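Side-chain contacts in N-acetylglucosamine-specific lectin (Saxidomus purpuratus, PDB 6A7T), which binds carbohydrates, probably with N-acetylglucosamine as its preferred sugar, as a C-type lectin whose sugar recognition does not depend on calcium: residues T53-E56 against A61-T64; S37-D42 against S68-F73; N138-Q141 against N145-G148. One frame throughout, in Å; residues are numbered along the deposited sequence.

Contact 1. Residues T53-E56 against A61-T64; sequences TFCE and ALVT. With CA (calcium ion), chain C.
Cys55, on the last turns of helix 48-57, presses its side chain against the start of the short strand 61-62, and nearly all of this contact passes through that one residue. The packing is tight around CB: Cys55 CB lies 3.4 Å from Ala61 C, and the same Cys55 CB is 3.4 Å from Leu62 N, so the helix rests directly on the peptide link between the two strand residues. One bond further out, Cys55 SG meets the CD2 branch of Leu62 at 3.7 Å. With SG beside the backbone N and anti to the carbonyl carbon (chi1 -68°), the sulfur reaches Leu62 and also forms the disulfide with Cys152. A small, buried cystine sulfur suits a place where helix and strand come this close, and the branched end of leucine supplies an apolar wall for it.

The next residue is looser: Glu56, exposed to solvent, does not touch segment 61-64 and instead makes a salt bridge with Lys52, a neighbour on its own helix. Ala61 turns its methyl away from the helix, so its backbone, not its side chain, meets Cys55.

Further along, Thr64 leaves the helix behind and offers its carbonyl to the calcium ion, with Thr64 O at 2.4 Å from the metal. Two waters, both oxygens of Glu70 and of Glu153, and Glu66 complete the site.

Ala61 pairs through its backbone with Glu153, placing strand 61-62 at the border of the antiparallel sheet next to strand 148-154. Leu62 packs back onto Trp48 and Ser51 of helix 48-57, while Val63 turns to Tyr39 of strand 37-43 and to Ile74 of helix 68-78.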
loop_
_atom_site.group_PDB
_atom_site.type_symbol
_atom_site.label_atom_id
_atom_site.label_comp_id
_atom_site.label_asym_id
_atom_site.label_seq_id
_atom_site.Cartn_x
_atom_site.Cartn_y
_atom_site.Cartn_z
ATOM N N THR A 53 0.409 -21.126 10.591
ATOM C CA THR A 53 -0.943 -21.441 11.030
ATOM C C THR A 53 -1.607 -20.237 11.690
ATOM O O THR A 53 -2.797 -19.910 11.439
ATOM C CB THR A 53 -0.918 -22.653 11.974
ATOM O OG1 THR A 53 -0.465 -23.715 11.142
ATOM C CG2 THR A 53 -2.299 -22.970 12.507
ATOM N N PHE A 54 -0.863 -19.561 12.543
ATOM C CA PHE A 54 -1.388 -18.456 13.282
ATOM C C PHE A 54 -1.763 -17.326 12.335
ATOM O O PHE A 54 -2.860 -16.803 12.435
ATOM C CB PHE A 54 -0.402 -17.938 14.321
ATOM C CG PHE A 54 -0.855 -16.647 14.927
ATOM C CD1 PHE A 54 -1.982 -16.618 15.740
ATOM C CD2 PHE A 54 -0.216 -15.459 14.628
ATOM C CE1 PHE A 54 -2.432 -15.415 16.265
ATOM C CE2 PHE A 54 -0.682 -14.255 15.152
ATOM C CZ PHE A 54 -1.765 -14.240 15.993
ATOM N N CYS A 55 -0.880 -16.982 11.398
ATOM C CA CYS A 55 -1.232 -15.922 10.466
ATOM C C CYS A 55 -2.500 -16.306 9.688
ATOM O O CYS A 55 -3.338 -15.454 9.474
ATOM C CB CYS A 55 -0.067 -15.587 9.548
ATOM S SG CYS A 55 1.310 -14.821 10.410
ATOM N N GLU A 56 -2.629 -17.582 9.247
ATOM C CA GLU A 56 -3.828 -18.069 8.551
ATOM C C GLU A 56 -5.072 -17.837 9.407
ATOM O O GLU A 56 -6.130 -17.404 8.869
ATOM C CB GLU A 56 -3.664 -19.543 8.202
ATOM C CG GLU A 56 -2.647 -19.777 7.083
ATOM C CD GLU A 56 -2.160 -21.220 6.904
ATOM O OE1 GLU A 56 -2.660 -22.135 7.614
ATOM O OE2 GLU A 56 -1.297 -21.427 6.067
ATOM N N ALA A 61 -1.390 -14.149 6.304
ATOM C CA ALA A 61 -0.333 -15.131 6.040
ATOM C C ALA A 61 0.983 -14.544 6.495
ATOM O O ALA A 61 1.100 -13.352 6.607
ATOM C CB ALA A 61 -0.281 -15.451 4.566
ATOM N N LEU A 62 1.970 -15.407 6.771
ATOM C CA LEU A 62 3.297 -14.869 7.064
ATOM C C LEU A 62 3.726 -13.949 5.900
ATOM O O LEU A 62 3.470 -14.229 4.716
ATOM C CB LEU A 62 4.282 -16.028 7.265
ATOM C CG LEU A 62 4.239 -16.768 8.587
ATOM C CD1 LEU A 62 5.018 -18.068 8.483
ATOM C CD2 LEU A 62 4.751 -15.883 9.699
ATOM N N VAL A 63 4.361 -12.814 6.260
ATOM C CA VAL A 63 4.715 -11.767 5.342
ATOM C C VAL A 63 5.600 -12.271 4.203
ATOM O O VAL A 63 6.482 -13.048 4.412
ATOM C CB VAL A 63 5.391 -10.603 6.083
ATOM C CG1 VAL A 63 6.728 -11.005 6.671
ATOM C CG2 VAL A 63 5.493 -9.377 5.189
ATOM N N THR A 64 5.314 -11.797 2.994
ATOM C CA THR A 64 6.163 -12.048 1.821
ATOM C C THR A 64 6.693 -10.681 1.374
ATOM O O THR A 64 6.001 -9.722 1.507
ATOM C CB THR A 64 5.355 -12.763 0.746
ATOM O OG1 THR A 64 4.285 -11.892 0.415
ATOM C CG2 THR A 64 4.847 -14.083 1.267
HETATM CA CA CA C . 4.203 -8.370 0.701
HETATM O O HOH W 1 3.304 -6.544 -0.707
HETATM O O HOH W 2 2.373 -9.590 -0.460
#

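Contact 2. Residues S37-D42 against S68-F73; sequences SCYLFD and SEEDDF. With CA (calcium ion), chain C.
Tyr39 and Phe73 have the nearest CA atoms of the two segments, with Tyr39 CA and Phe73 CA still 10.4 Å apart; strand 37-42 and helix 68-73 run in roughly the same direction, their axes 12.4 Å apart at an angle of 36°. Such a gap suits large side chains, and aromatic rings fill it.

Phe73 directs the edge of its ring at the face of Tyr39, an edge-to-face pair with centroids 4.9 Å apart and planes at 55°. Its leading atom is CE2, which lies over the Tyr39 ring 3.6 Å from Tyr39 CD1. The same corner of Phe73 serves Phe41, whose rim atom CZ is 4.0 Å from Phe73 CE2, near the plane of the Phe41 ring.

Tyrosine suits position 39 because its ring packs while its hydroxyl reaches onward. Tyr39 OH donates to Glu70 OE1 at 2.6 Å, approaching from above the carboxylate plane. CG of Glu70 stands anti to its backbone N (chi1 -174°), and the chain then stays extended, carrying the carboxylate out from the helix to the calcium ion. There it binds through both oxygens, with Glu70 OE1 2.4 Å from the metal and Glu70 OE2 2.6 Å away. OE1 is thus gripped by metal and hydroxyl together; Tyr39 is a second-shell residue, which likely holds the carboxylate in its metal-binding orientation.

Strand 37-43 lies between strands 32-34 and 148-154 in its sheet. Helix 68-78 packs over it, with Phe73 stacking on Phe34 and Phe41 also touching Val77 and Ile78.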
loop_
_atom_site.group_PDB
_atom_site.type_symbol
_atom_site.label_atom_id
_atom_site.label_comp_id
_atom_site.label_asym_id
_atom_site.label_seq_id
_atom_site.Cartn_x
_atom_site.Cartn_y
_atom_site.Cartn_z
ATOM N N SER A 37 -1.258 -3.110 2.362
ATOM C CA SER A 37 -1.434 -4.269 3.259
ATOM C C SER A 37 -1.443 -3.817 4.707
ATOM O O SER A 37 -0.889 -2.793 5.035
ATOM C CB SER A 37 -0.311 -5.251 3.093
ATOM O OG SER A 37 -0.373 -5.878 1.835
ATOM N N CYS A 38 -2.062 -4.646 5.558
ATOM C CA CYS A 38 -1.973 -4.538 7.016
ATOM C C CYS A 38 -1.028 -5.631 7.549
ATOM O O CYS A 38 -1.033 -6.749 7.089
ATOM C CB CYS A 38 -3.338 -4.651 7.659
ATOM S SG CYS A 38 -4.467 -3.313 7.187
ATOM N N TYR A 39 -0.215 -5.248 8.526
ATOM C CA TYR A 39 0.795 -6.111 9.123
ATOM C C TYR A 39 0.608 -6.216 10.633
ATOM O O TYR A 39 0.395 -5.210 11.332
ATOM C CB TYR A 39 2.177 -5.535 8.874
ATOM C CG TYR A 39 2.538 -5.383 7.416
ATOM C CD1 TYR A 39 2.063 -4.314 6.661
ATOM C CD2 TYR A 39 3.354 -6.304 6.781
ATOM C CE1 TYR A 39 2.356 -4.189 5.303
ATOM C CE2 TYR A 39 3.738 -6.135 5.463
ATOM C CZ TYR A 39 3.192 -5.111 4.705
ATOM O OH TYR A 39 3.593 -5.008 3.401
ATOM N N LEU A 40 0.885 -7.440 11.133
ATOM C CA LEU A 40 0.930 -7.711 12.565
ATOM C C LEU A 40 2.323 -8.221 12.906
ATOM O O LEU A 40 2.728 -9.266 12.388
ATOM C CB LEU A 40 -0.116 -8.781 12.898
ATOM C CG LEU A 40 -0.174 -9.185 14.386
ATOM C CD1 LEU A 40 -0.591 -8.033 15.255
ATOM C CD2 LEU A 40 -1.111 -10.346 14.596
ATOM N N PHE A 41 3.026 -7.488 13.774
ATOM C CA PHE A 41 4.300 -7.891 14.324
ATOM C C PHE A 41 4.003 -8.596 15.643
ATOM O O PHE A 41 3.867 -7.931 16.686
ATOM C CB PHE A 41 5.216 -6.667 14.419
ATOM C CG PHE A 41 5.528 -6.048 13.082
ATOM C CD1 PHE A 41 4.635 -5.165 12.481
ATOM C CD2 PHE A 41 6.737 -6.304 12.423
ATOM C CE1 PHE A 41 4.931 -4.567 11.259
ATOM C CE2 PHE A 41 7.011 -5.730 11.196
ATOM C CZ PHE A 41 6.120 -4.853 10.619
ATOM N N ASP A 42 3.734 -9.888 15.536
ATOM C CA ASP A 42 3.207 -10.624 16.677
ATOM C C ASP A 42 4.358 -11.131 17.553
ATOM O O ASP A 42 5.271 -11.780 17.061
ATOM C CB ASP A 42 2.288 -11.756 16.249
ATOM C CG ASP A 42 1.438 -12.230 17.430
ATOM O OD1 ASP A 42 0.426 -11.556 17.774
ATOM O OD2 ASP A 42 1.821 -13.207 18.051
ATOM N N SER A 68 12.067 -3.817 -2.193
ATOM C CA SER A 68 12.969 -3.125 -1.210
ATOM C C SER A 68 12.186 -2.130 -0.334
ATOM O O SER A 68 12.524 -1.963 0.872
ATOM C CB SER A 68 14.093 -2.406 -1.938
ATOM O OG SER A 68 13.508 -1.313 -2.647
ATOM N N GLU A 69 11.155 -1.479 -0.887
ATOM C CA GLU A 69 10.286 -0.547 -0.164
ATOM C C GLU A 69 9.641 -1.284 1.038
ATOM O O GLU A 69 9.555 -0.751 2.185
ATOM C CB GLU A 69 9.172 0.034 -1.034
ATOM C CG GLU A 69 9.634 0.934 -2.156
ATOM C CD GLU A 69 9.998 0.258 -3.478
ATOM O OE1 GLU A 69 10.274 -0.959 -3.509
ATOM O OE2 GLU A 69 10.076 0.988 -4.480
ATOM N N GLU A 70 9.196 -2.516 0.775
ATOM C CA GLU A 70 8.498 -3.281 1.852
ATOM C C GLU A 70 9.520 -3.738 2.876
ATOM O O GLU A 70 9.250 -3.759 4.099
ATOM C CB GLU A 70 7.716 -4.458 1.251
ATOM C CG GLU A 70 6.839 -5.216 2.275
ATOM C CD GLU A 70 6.055 -6.371 1.664
ATOM O OE1 GLU A 70 5.119 -6.825 2.311
ATOM O OE2 GLU A 70 6.329 -6.802 0.500
ATOM N N ASP A 71 10.688 -4.136 2.379
ATOM C CA ASP A 71 11.793 -4.561 3.214
ATOM C C ASP A 71 12.135 -3.431 4.190
ATOM O O ASP A 71 12.305 -3.670 5.388
ATOM C CB ASP A 71 12.982 -4.956 2.356
ATOM C CG ASP A 71 14.184 -5.441 3.125
ATOM O OD1 ASP A 71 14.105 -6.478 3.765
ATOM O OD2 ASP A 71 15.253 -4.729 3.027
ATOM N N ASP A 72 12.191 -2.210 3.671
ATOM C CA ASP A 72 12.556 -1.057 4.490
ATOM C C ASP A 72 11.502 -0.828 5.576
ATOM O O ASP A 72 11.837 -0.565 6.753
ATOM C CB ASP A 72 12.819 0.187 3.611
ATOM C CG ASP A 72 14.103 0.147 2.760
ATOM O OD1 ASP A 72 14.982 -0.715 3.001
ATOM O OD2 ASP A 72 14.220 0.994 1.798
ATOM N N PHE A 73 10.227 -0.881 5.209
ATOM C CA PHE A 73 9.157 -0.723 6.120
ATOM C C PHE A 73 9.341 -1.718 7.263
ATOM O O PHE A 73 9.254 -1.362 8.416
ATOM C CB PHE A 73 7.795 -0.921 5.437
ATOM C CG PHE A 73 6.683 -1.167 6.406
ATOM C CD1 PHE A 73 6.230 -0.157 7.242
ATOM C CD2 PHE A 73 6.123 -2.439 6.518
ATOM C CE1 PHE A 73 5.234 -0.401 8.187
ATOM C CE2 PHE A 73 5.130 -2.674 7.452
ATOM C CZ PHE A 73 4.675 -1.660 8.265
HETATM CA CA CA C . 4.203 -8.370 0.701
HETATM O O HOH W 1 3.304 -6.544 -0.707
HETATM O O HOH W 2 2.373 -9.590 -0.460
#

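Contact 3. Residues N138-Q141 against N145-G148; sequences NDHQ and NTKG
His140 and Thr146 face each other across the turn that follows strand 136-140, with His140 CA and Thr146 CA 8.8 Å apart, the nearest CA pair in a contact made by side chains alone. This is the sugar-site side of the C-type lectin domain: Asn138 and Asp139 belong to the family's WND signature. Both Asn138 and His140 bind N-acetylglucosamine when the sugar is present, though none is bound to this chain here.

The two side chains come from opposite directions and meet between the strand end and the irregular segment 145-148. His140 NE2 donates a hydrogen bond to Thr146 OG1 over 2.8 Å, moderately bent at 148° and with the oxygen tilted a little from the ring plane. A chi1 of -176° carries the imidazole toward segment 145-148, where NE2 at its far edge meets the threonine. Histidine suits the place by offering a ring nitrogen at the far edge of a flat group, threonine by placing a short hydroxyl there.

On the strand's other flank, Gln141 NE2 donates to Asp139 OD2 over 2.8 Å at a nearly straight 167°, using the oxygen's anti lone pair. Asp139 is also held by the backbone nitrogens of Asp119 and Ala120, which would fix its carboxylate although no second calcium ion is bound to this chain in the model.

Thr146 OG1 has a further and stronger partner in the carboxylate of Asp142, and this second bond should limit rotation of the hydroxyl. Beside the polar link, the methyl Thr146 CG2 sits 3.5 Å from His140 NE2.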
loop_
_atom_site.group_PDB
_atom_site.type_symbol
_atom_site.label_atom_id
_atom_site.label_comp_id
_atom_site.label_asym_id
_atom_site.label_seq_id
_atom_site.Cartn_x
_atom_site.Cartn_y
_atom_site.Cartn_z
ATOM N N ASN A 138 17.755 -14.764 7.098
ATOM C CA ASN A 138 18.582 -15.915 7.428
ATOM C C ASN A 138 17.716 -17.179 7.271
ATOM O O ASN A 138 16.467 -17.107 7.405
ATOM C CB ASN A 138 19.066 -15.918 8.873
ATOM C CG ASN A 138 20.050 -17.015 9.151
ATOM O OD1 ASN A 138 20.886 -17.257 8.304
ATOM N ND2 ASN A 138 19.933 -17.680 10.297
ATOM N N ASP A 139 18.349 -18.297 6.939
ATOM C CA ASP A 139 17.696 -19.619 6.802
ATOM C C ASP A 139 17.959 -20.437 8.058
ATOM O O ASP A 139 19.123 -20.613 8.471
ATOM C CB ASP A 139 18.255 -20.369 5.584
ATOM C CG ASP A 139 19.767 -20.564 5.639
ATOM O OD1 ASP A 139 20.472 -19.538 5.621
ATOM O OD2 ASP A 139 20.207 -21.724 5.822
ATOM N N HIS A 140 16.907 -20.989 8.676
ATOM C CA HIS A 140 16.976 -21.783 9.850
ATOM C C HIS A 140 16.390 -23.159 9.499
ATOM O O HIS A 140 15.322 -23.234 8.899
ATOM C CB HIS A 140 16.193 -21.164 11.029
ATOM C CG HIS A 140 16.326 -21.910 12.312
ATOM N ND1 HIS A 140 17.511 -21.893 13.049
ATOM C CD2 HIS A 140 15.445 -22.615 13.068
ATOM C CE1 HIS A 140 17.344 -22.566 14.167
ATOM N NE2 HIS A 140 16.096 -23.052 14.194
ATOM N N GLN A 141 17.080 -24.229 9.896
ATOM C CA GLN A 141 16.701 -25.555 9.384
ATOM C C GLN A 141 15.681 -26.265 10.296
ATOM O O GLN A 141 15.223 -27.371 9.969
ATOM C CB GLN A 141 18.003 -26.314 9.092
ATOM C CG GLN A 141 18.505 -26.056 7.674
ATOM C CD GLN A 141 19.037 -24.664 7.428
ATOM O OE1 GLN A 141 19.685 -24.071 8.273
ATOM N NE2 GLN A 141 18.832 -24.149 6.234
ATOM N N ASN A 145 10.326 -26.476 15.789
ATOM C CA ASN A 145 10.507 -26.395 17.227
ATOM C C ASN A 145 11.366 -25.207 17.683
ATOM O O ASN A 145 11.808 -25.194 18.862
ATOM C CB ASN A 145 11.102 -27.719 17.731
ATOM C CG ASN A 145 10.128 -28.856 17.536
ATOM O OD1 ASN A 145 10.461 -29.849 16.874
ATOM N ND2 ASN A 145 8.918 -28.700 18.039
ATOM N N THR A 146 11.625 -24.231 16.823
ATOM C CA THR A 146 12.338 -23.028 17.213
ATOM C C THR A 146 11.338 -21.880 17.280
ATOM O O THR A 146 10.782 -21.484 16.257
ATOM C CB THR A 146 13.498 -22.733 16.281
ATOM O OG1 THR A 146 14.330 -23.900 16.214
ATOM C CG2 THR A 146 14.267 -21.493 16.693
ATOM N N LYS A 147 11.128 -21.366 18.487
ATOM C CA LYS A 147 9.947 -20.545 18.776
ATOM C C LYS A 147 10.374 -19.088 18.762
ATOM O O LYS A 147 11.176 -18.722 19.578
ATOM C CB LYS A 147 9.318 -20.874 20.134
ATOM C CG LYS A 147 8.616 -22.223 20.210
ATOM C CD LYS A 147 7.907 -22.431 21.543
ATOM C CE LYS A 147 7.367 -23.821 21.716
ATOM N NZ LYS A 147 6.866 -24.021 23.092
ATOM N N GLY A 148 9.781 -18.275 17.870
ATOM C CA GLY A 148 10.057 -16.873 17.820
ATOM C C GLY A 148 8.807 -16.087 17.428
ATOM O O GLY A 148 7.780 -16.687 17.078
#

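Overall arrangement
Contacts 1 and 2 are neighbours, centres about 13 Å apart, and share one antiparallel sheet and one calcium ion. Contact 1 is nested inside the chain loop that contact 2 closes: strand 37-43 comes first, then helix 48-57, strand 61-62 and helix 68-78. They touch where Val63 meets the Tyr39 ring, and Thr64 and Glu70 bind the same calcium ion. Contact 3 follows later in the chain, its centre about 15 Å from that of contact 1 and 20 Å from that of contact 2, touching neither. It starts from the edge strand of the second sheet, and at these distances the occupied calcium site and the sugar-site residues are set apart within one domain.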